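Local coordinates for protein MGS-M5 (Unidentified, PDB 4Q3N) that probably interconverts L-lactate and pyruvate with NAD(H) as cofactor, as a lactate dehydrogenase from a deep-sea metagenome, at residues Tyr66-Ala79 and Asn106-Ser120. Sequence-based numbering, arbitrary orientation. Where two conformers were deposited one is given.
Sequences YKDCKDAGLVVITA and NIMSSGFNGILLVAS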
ATOM      1  N   TYR A  66      10.140  30.374  -3.007  1.00 34.29           N
ATOM      2  CA  TYR A  66      11.365  29.811  -2.473  1.00 34.67           C
ATOM      3  C   TYR A  66      11.360  29.778  -0.948  1.00 34.92           C
ATOM      4  O   TYR A  66      11.945  28.874  -0.353  1.00 32.78           O
ATOM      5  CB  TYR A  66      12.586  30.597  -3.007  1.00 36.59           C
ATOM      6  CG  TYR A  66      12.949  30.091  -4.385  1.00 37.76           C
ATOM      7  CD1 TYR A  66      13.502  28.829  -4.544  1.00 36.09           C
ATOM      8  CD2 TYR A  66      12.688  30.850  -5.529  1.00 38.83           C
ATOM      9  CE1 TYR A  66      13.817  28.340  -5.797  1.00 37.09           C
ATOM     10  CE2 TYR A  66      13.016  30.376  -6.797  1.00 39.22           C
ATOM     11  CZ  TYR A  66      13.588  29.121  -6.917  1.00 38.61           C
ATOM     12  OH  TYR A  66      13.896  28.603  -8.141  1.00 39.83           O
ATOM     13  N   LYS A  67      10.683  30.740  -0.319  1.00 35.66           N
ATOM     14  CA  LYS A  67      10.597  30.730   1.136  1.00 39.94           C
ATOM     15  C   LYS A  67       9.968  29.443   1.679  1.00 36.92           C
ATOM     16  O   LYS A  67      10.253  29.047   2.816  1.00 36.61           O
ATOM     17  CB  LYS A  67       9.844  31.967   1.653  1.00 47.25           C
ATOM     18  CG  LYS A  67       8.353  32.025   1.320  1.00 52.29           C
ATOM     19  CD  LYS A  67       7.720  33.306   1.917  1.00 60.47           C
ATOM     20  CE  LYS A  67       6.231  33.447   1.554  1.00 65.43           C
ATOM     21  NZ  LYS A  67       5.404  32.277   2.008  1.00 69.49           N
ATOM     22  N   ASP A  68       9.132  28.771   0.896  1.00 33.44           N
ATOM     23  CA  ASP A  68       8.615  27.468   1.361  1.00 34.20           C
ATOM     24  C   ASP A  68       9.649  26.365   1.488  1.00 32.49           C
ATOM     25  O   ASP A  68       9.341  25.307   2.029  1.00 31.43           O
ATOM     26  CB  ASP A  68       7.496  26.970   0.433  1.00 35.10           C
ATOM     27  CG  ASP A  68       6.300  27.876   0.492  1.00 40.10           C
ATOM     28  OD1 ASP A  68       5.747  28.050   1.605  1.00 41.48           O
ATOM     29  OD2 ASP A  68       5.976  28.489  -0.548  1.00 36.83           O
ATOM     30  N   CYS A  69      10.865  26.601   1.005  1.00 30.18           N
ATOM     31  CA  CYS A  69      11.922  25.611   1.102  1.00 30.32           C
ATOM     32  C   CYS A  69      12.475  25.532   2.509  1.00 31.71           C
ATOM     33  O   CYS A  69      13.198  24.592   2.839  1.00 32.23           O
ATOM     34  CB  CYS A  69      13.073  25.926   0.137  1.00 31.24           C
ATOM     35  SG  CYS A  69      12.605  25.662  -1.587  1.00 31.21           S
ATOM     36  N   LYS A  70      12.172  26.528   3.328  1.00 30.65           N
ATOM     37  CA  LYS A  70      12.922  26.717   4.572  1.00 31.15           C
ATOM     38  C   LYS A  70      12.933  25.445   5.428  1.00 34.49           C
ATOM     39  O   LYS A  70      13.975  25.048   5.935  1.00 35.45           O
ATOM     40  CB  LYS A  70      12.344  27.860   5.394  1.00 33.11           C
ATOM     41  CG  LYS A  70      13.035  28.027   6.767  1.00 35.59           C
ATOM     42  CD  LYS A  70      12.516  29.266   7.498  1.00 47.14           C
ATOM     43  CE  LYS A  70      13.105  29.341   8.908  1.00 49.97           C
ATOM     44  NZ  LYS A  70      13.219  30.735   9.394  1.00 54.59           N
ATOM     45  N   ASP A  71      11.780  24.785   5.537  1.00 33.55           N
ATOM     46  CA  ASP A  71      11.686  23.582   6.366  1.00 37.63           C
ATOM     47  C   ASP A  71      11.386  22.345   5.512  1.00 33.59           C
ATOM     48  O   ASP A  71      10.805  21.397   6.002  1.00 32.41           O
ATOM     49  CB  ASP A  71      10.587  23.764   7.410  1.00 44.88           C
ATOM     50  CG  ASP A  71       9.284  24.240   6.782  1.00 50.68           C
ATOM     51  OD1 ASP A  71       9.297  24.631   5.558  1.00 51.22           O
ATOM     52  OD2 ASP A  71       8.257  24.235   7.503  1.00 55.05           O
ATOM     53  N   ALA A  72      11.707  22.391   4.226  1.00 29.12           N
ATOM     54  CA  ALA A  72      11.555  21.217   3.363  1.00 27.15           C
ATOM     55  C   ALA A  72      12.677  20.223   3.673  1.00 27.37           C
ATOM     56  O   ALA A  72      13.796  20.636   3.950  1.00 28.39           O
ATOM     57  CB  ALA A  72      11.586  21.619   1.917  1.00 26.10           C
ATOM     58  N   GLY A  73      12.373  18.925   3.656  1.00 27.43           N
ATOM     59  CA  GLY A  73      13.394  17.920   3.905  1.00 26.79           C
ATOM     60  C   GLY A  73      14.161  17.662   2.598  1.00 25.23           C
ATOM     61  O   GLY A  73      15.329  17.279   2.605  1.00 24.94           O
ATOM     62  N   LEU A  74      13.508  17.900   1.475  1.00 22.99           N
ATOM     63  CA  LEU A  74      14.106  17.556   0.165  1.00 22.47           C
ATOM     64  C   LEU A  74      13.651  18.554  -0.883  1.00 22.61           C
ATOM     65  O   LEU A  74      12.467  18.885  -0.948  1.00 23.09           O
ATOM     66  CB  LEU A  74      13.667  16.132  -0.286  1.00 21.31           C
ATOM     67  CG  LEU A  74      14.147  15.641  -1.660  1.00 22.00           C
ATOM     68  CD1 LEU A  74      15.645  15.313  -1.587  1.00 22.01           C
ATOM     69  CD2 LEU A  74      13.308  14.366  -2.092  1.00 22.68           C
ATOM     70  N   VAL A  75      14.570  19.050  -1.706  1.00 22.08           N
ATOM     71  CA  VAL A  75      14.114  19.856  -2.858  1.00 21.40           C
ATOM     72  C   VAL A  75      14.578  19.125  -4.089  1.00 23.11           C
ATOM     73  O   VAL A  75      15.774  18.776  -4.192  1.00 24.60           O
ATOM     74  CB  VAL A  75      14.685  21.297  -2.834  1.00 25.07           C
ATOM     75  CG1 VAL A  75      14.246  22.046  -4.105  1.00 23.66           C
ATOM     76  CG2 VAL A  75      14.242  22.043  -1.535  1.00 24.49           C
ATOM     77  N   VAL A  76      13.647  18.895  -5.007  1.00 21.23           N
ATOM     78  CA  VAL A  76      13.951  18.188  -6.241  1.00 21.07           C
ATOM     79  C   VAL A  76      13.968  19.186  -7.382  1.00 23.68           C
ATOM     80  O   VAL A  76      12.957  19.831  -7.659  1.00 22.97           O
ATOM     81  CB  VAL A  76      12.929  17.094  -6.528  1.00 19.14           C
ATOM     82  CG1 VAL A  76      13.303  16.274  -7.825  1.00 19.82           C
ATOM     83  CG2 VAL A  76      12.828  16.119  -5.249  1.00 21.90           C
ATOM     84  N   ILE A  77      15.113  19.329  -8.029  1.00 24.68           N
ATOM     85  CA  ILE A  77      15.251  20.340  -9.088  1.00 25.87           C
ATOM     86  C   ILE A  77      15.131  19.706 -10.474  1.00 26.75           C
ATOM     87  O   ILE A  77      15.902  18.812 -10.828  1.00 27.67           O
ATOM     88  CB  ILE A  77      16.601  21.078  -8.991  1.00 27.85           C
ATOM     89  CG1 ILE A  77      16.765  21.681  -7.576  1.00 27.66           C
ATOM     90  CG2 ILE A  77      16.737  22.122 -10.152  1.00 27.87           C
ATOM     91  CD1 ILE A  77      18.182  22.179  -7.282  1.00 30.52           C
ATOM     92  N   THR A  78      14.158  20.171 -11.241  1.00 27.15           N
ATOM     93  CA  THR A  78      13.927  19.650 -12.612  1.00 29.52           C
ATOM     94  C   THR A  78      14.051  20.797 -13.647  1.00 31.68           C
ATOM     95  O   THR A  78      13.929  20.576 -14.830  1.00 33.04           O
ATOM     96  CB  THR A  78      12.531  18.989 -12.735  1.00 32.50           C
ATOM     97  OG1 THR A  78      11.536  20.018 -12.905  1.00 35.72           O
ATOM     98  CG2 THR A  78      12.203  18.130 -11.486  1.00 24.44           C
ATOM     99  N   ALA A  79      14.312  22.019 -13.184  1.00 32.25           N
ATOM    100  CA  ALA A  79      14.388  23.192 -14.066  1.00 33.81           C
ATOM    101  C   ALA A  79      15.519  23.140 -15.055  1.00 35.99           C
ATOM    102  O   ALA A  79      16.593  22.597 -14.762  1.00 36.09           O
ATOM    103  CB  ALA A  79      14.536  24.464 -13.228  1.00 34.09           C
ATOM    104  N   ASN A 106      18.606  30.729  -4.649  1.00 32.43           N
ATOM    105  CA  ASN A 106      17.274  31.061  -4.142  1.00 32.38           C
ATOM    106  C   ASN A 106      16.819  30.053  -3.069  1.00 31.86           C
ATOM    107  O   ASN A 106      16.197  30.443  -2.049  1.00 31.54           O
ATOM    108  CB  ASN A 106      16.266  31.104  -5.303  1.00 34.45           C
ATOM    109  CG  ASN A 106      16.427  32.394  -6.141  1.00 37.73           C
ATOM    110  OD1 ASN A 106      16.759  33.406  -5.585  1.00 39.70           O
ATOM    111  ND2 ASN A 106      16.229  32.335  -7.441  1.00 37.82           N
ATOM    112  N   ILE A 107      17.106  28.767  -3.285  1.00 30.66           N
ATOM    113  CA  ILE A 107      16.757  27.758  -2.263  1.00 28.99           C
ATOM    114  C   ILE A 107      17.515  28.042  -0.968  1.00 32.47           C
ATOM    115  O   ILE A 107      16.926  28.054   0.124  1.00 32.73           O
ATOM    116  CB  ILE A 107      17.087  26.325  -2.723  1.00 28.58           C
ATOM    117  CG1 ILE A 107      16.205  25.888  -3.907  1.00 25.77           C
ATOM    118  CG2 ILE A 107      16.904  25.300  -1.528  1.00 26.81           C
ATOM    119  CD1 ILE A 107      16.745  24.644  -4.574  1.00 24.67           C
ATOM    120  N   MET A 108      18.828  28.304  -1.083  1.00 33.97           N
ATOM    121  CA  MET A 108      19.631  28.484   0.127  1.00 34.80           C
ATOM    122  C   MET A 108      19.249  29.751   0.873  1.00 36.06           C
ATOM    123  O   MET A 108      19.344  29.767   2.098  1.00 36.48           O
ATOM    124  CB  MET A 108      21.136  28.484  -0.183  1.00 35.36           C
ATOM    125  CG  MET A 108      21.603  27.194  -0.890  1.00 34.73           C
ATOM    126  SD  MET A 108      21.090  25.647  -0.049  1.00 35.69           S
ATOM    127  CE  MET A 108      22.012  25.862   1.473  1.00 38.12           C
ATOM    128  N   SER A 109      18.804  30.794   0.160  1.00 35.61           N
ATOM    129  CA  SER A 109      18.360  32.056   0.767  0.50 36.90           C
ATOM    130  C   SER A 109      17.214  31.836   1.750  1.00 37.17           C
ATOM    131  O   SER A 109      17.001  32.633   2.659  1.00 38.28           O
ATOM    132  CB  SER A 109      17.909  33.070  -0.314  0.50 37.32           C
ATOM    133  OG  SER A 109      16.658  32.706  -0.907  0.50 36.19           O
ATOM    134  N   SER A 110      16.442  30.763   1.541  1.00 34.21           N
ATOM    135  CA  SER A 110      15.276  30.556   2.378  1.00 34.53           C
ATOM    136  C   SER A 110      15.648  30.104   3.801  1.00 36.83           C
ATOM    137  O   SER A 110      14.808  30.130   4.688  1.00 36.06           O
ATOM    138  CB  SER A 110      14.351  29.502   1.755  1.00 33.67           C
ATOM    139  OG  SER A 110      14.926  28.219   1.870  1.00 32.18           O
ATOM    140  N   GLY A 111      16.881  29.627   3.988  1.00 36.25           N
ATOM    141  CA  GLY A 111      17.257  28.990   5.243  1.00 37.46           C
ATOM    142  C   GLY A 111      17.223  27.470   5.164  1.00 36.16           C
ATOM    143  O   GLY A 111      17.509  26.783   6.146  1.00 36.83           O
ATOM    144  N   PHE A 112      16.845  26.949   3.996  1.00 34.01           N
ATOM    145  CA  PHE A 112      16.797  25.516   3.730  1.00 32.71           C
ATOM    146  C   PHE A 112      18.049  24.805   4.220  1.00 32.21           C
ATOM    147  O   PHE A 112      19.155  25.303   4.028  1.00 31.98           O
ATOM    148  CB  PHE A 112      16.668  25.296   2.220  1.00 30.22           C
ATOM    149  CG  PHE A 112      16.859  23.871   1.780  1.00 30.06           C
ATOM    150  CD1 PHE A 112      15.848  22.955   1.909  1.00 29.16           C
ATOM    151  CD2 PHE A 112      18.046  23.467   1.191  1.00 30.30           C
ATOM    152  CE1 PHE A 112      16.003  21.640   1.451  1.00 28.26           C
ATOM    153  CE2 PHE A 112      18.213  22.156   0.745  1.00 27.99           C
ATOM    154  CZ  PHE A 112      17.189  21.254   0.864  1.00 26.93           C
ATOM    155  N   ASN A 113      17.897  23.623   4.784  1.00 30.76           N
ATOM    156  CA  ASN A 113      19.066  22.872   5.184  1.00 30.74           C
ATOM    157  C   ASN A 113      18.779  21.405   5.046  1.00 30.54           C
ATOM    158  O   ASN A 113      19.176  20.621   5.903  1.00 31.02           O
ATOM    159  CB  ASN A 113      19.494  23.203   6.641  1.00 42.93           C
ATOM    160  CG  ASN A 113      20.916  22.706   6.961  1.00 43.66           C
ATOM    161  OD1 ASN A 113      21.696  22.392   6.054  1.00 41.81           O
ATOM    162  ND2 ASN A 113      21.255  22.633   8.247  1.00 45.21           N
ATOM    163  N   GLY A 114      18.082  21.035   3.966  1.00 28.34           N
ATOM    164  CA  GLY A 114      17.731  19.645   3.754  1.00 28.21           C
ATOM    165  C   GLY A 114      18.630  19.067   2.671  1.00 27.64           C
ATOM    166  O   GLY A 114      19.784  19.473   2.498  1.00 29.36           O
ATOM    167  N   ILE A 115      18.089  18.125   1.923  1.00 23.86           N
ATOM    168  CA  ILE A 115      18.814  17.450   0.864  1.00 22.83           C
ATOM    169  C   ILE A 115      18.400  17.978  -0.520  1.00 25.33           C
ATOM    170  O   ILE A 115      17.212  18.251  -0.738  1.00 25.04           O
ATOM    171  CB  ILE A 115      18.523  15.927   0.976  1.00 24.99           C
ATOM    172  CG1 ILE A 115      19.135  15.413   2.311  1.00 26.60           C
ATOM    173  CG2 ILE A 115      18.991  15.122  -0.244  1.00 24.15           C
ATOM    174  CD1 ILE A 115      18.568  14.024   2.628  1.00 27.21           C
ATOM    175  N   LEU A 116      19.355  18.116  -1.443  1.00 24.32           N
ATOM    176  CA  LEU A 116      19.047  18.482  -2.851  1.00 23.21           C
ATOM    177  C   LEU A 116      19.156  17.273  -3.729  1.00 22.45           C
ATOM    178  O   LEU A 116      20.159  16.534  -3.672  1.00 23.59           O
ATOM    179  CB  LEU A 116      20.025  19.568  -3.404  1.00 26.02           C
ATOM    180  CG  LEU A 116      20.018  20.928  -2.710  1.00 27.74           C
ATOM    181  CD1 LEU A 116      21.115  21.849  -3.290  1.00 27.11           C
ATOM    182  CD2 LEU A 116      18.634  21.613  -2.829  1.00 27.53           C
ATOM    183  N   LEU A 117      18.144  17.091  -4.556  1.00 22.82           N
ATOM    184  CA  LEU A 117      18.106  16.028  -5.568  1.00 23.79           C
ATOM    185  C   LEU A 117      17.930  16.637  -6.956  1.00 24.79           C
ATOM    186  O   LEU A 117      16.878  17.217  -7.243  1.00 23.71           O
ATOM    187  CB  LEU A 117      16.948  15.068  -5.293  1.00 24.36           C
ATOM    188  CG  LEU A 117      16.616  14.002  -6.336  1.00 25.43           C
ATOM    189  CD1 LEU A 117      17.878  13.219  -6.731  1.00 24.44           C
ATOM    190  CD2 LEU A 117      15.515  13.005  -5.778  1.00 20.80           C
ATOM    191  N   VAL A 118      18.940  16.524  -7.812  1.00 24.40           N
ATOM    192  CA  VAL A 118      18.887  17.189  -9.126  1.00 22.30           C
ATOM    193  C   VAL A 118      18.432  16.166 -10.164  1.00 24.03           C
ATOM    194  O   VAL A 118      18.988  15.074 -10.217  1.00 24.37           O
ATOM    195  CB  VAL A 118      20.275  17.767  -9.494  1.00 23.15           C
ATOM    196  CG1 VAL A 118      20.239  18.372 -10.918  1.00 23.80           C
ATOM    197  CG2 VAL A 118      20.662  18.831  -8.491  1.00 23.16           C
ATOM    198  N   ALA A 119      17.391  16.466 -10.942  1.00 24.13           N
ATOM    199  CA  ALA A 119      16.991  15.543 -12.013  1.00 24.76           C
ATOM    200  C   ALA A 119      17.213  16.188 -13.397  1.00 28.24           C
ATOM    201  O   ALA A 119      17.167  15.504 -14.407  1.00 31.73           O
ATOM    202  CB  ALA A 119      15.512  15.120 -11.878  1.00 24.28           C
ATOM    203  N   SER A 120      17.459  17.490 -13.418  1.00 28.23           N
ATOM    204  CA  SER A 120      17.707  18.226 -14.661  1.00 30.26           C
ATOM    205  C   SER A 120      18.861  17.611 -15.437  1.00 30.12           C
ATOM    206  O   SER A 120      19.826  17.231 -14.822  1.00 29.32           O
ATOM    207  CB  SER A 120      18.041  19.687 -14.349  1.00 31.35           C
ATOM    208  OG  SER A 120      17.032  20.299 -13.579  1.00 32.62           O
TER
HETATM  209  O   HOH W   1      14.741  30.634  -9.760  1.00 57.44           O
HETATM  210  O   HOH W   2      15.352  22.690   5.410  1.00 29.05           O
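S120 hands its OG proton to the carbonyl of A79, OG to O 2.6 Å, and just before it the parallel strands 74-77 and 115-118 run paired as neighbours in the Rossmann sheet of the NAD-binding domain, the two ends of a beta-alpha-beta unit whose crossover is helix 89-109. The ladder starts with I115 N giving to G73 O and passes through V75, whose N donates to I115 O and whose O accepts from L117 N, to I77 N donating to L117 O. At the C-terminal end I77 O is gripped twice: A119 N lies 2.8 Å from I77 O, and S120 N makes a longer, more bent bond to it. Before the N-terminal ends of the two strands a water joins K70 O and A72 O to N113 N.

On the face carrying L74, V76, I115 and L117, L74 CD1 reaches I115 CG2 at 3.6 Å and also touches L117 CB; T242 and F246 of helix 232-246 cover L74 there. The other face receives the crossover helix. I107, with CG1 anti to its carbonyl carbon (chi1 -66°), rests CD1 against both V75 CG1 and I77 CD1, while V75 CG2 lies 3.5 Å from F112 CE1. C69 O sits in the plane of the F112 ring, at its edge, and G114 N stands over one face.

Near the C-terminal end of the crossover helix, S110 OG donates to I107 O and accepts a hydrogen bond from F112 N, the latter forming an ST turn, as its CB packs on Y66 O. Farther out a water bridges Y66 OH and N106 ND2, and N106 CB makes a CH-pi contact 3.4 Å from the Y66 ring centroid, only 3° off the normal.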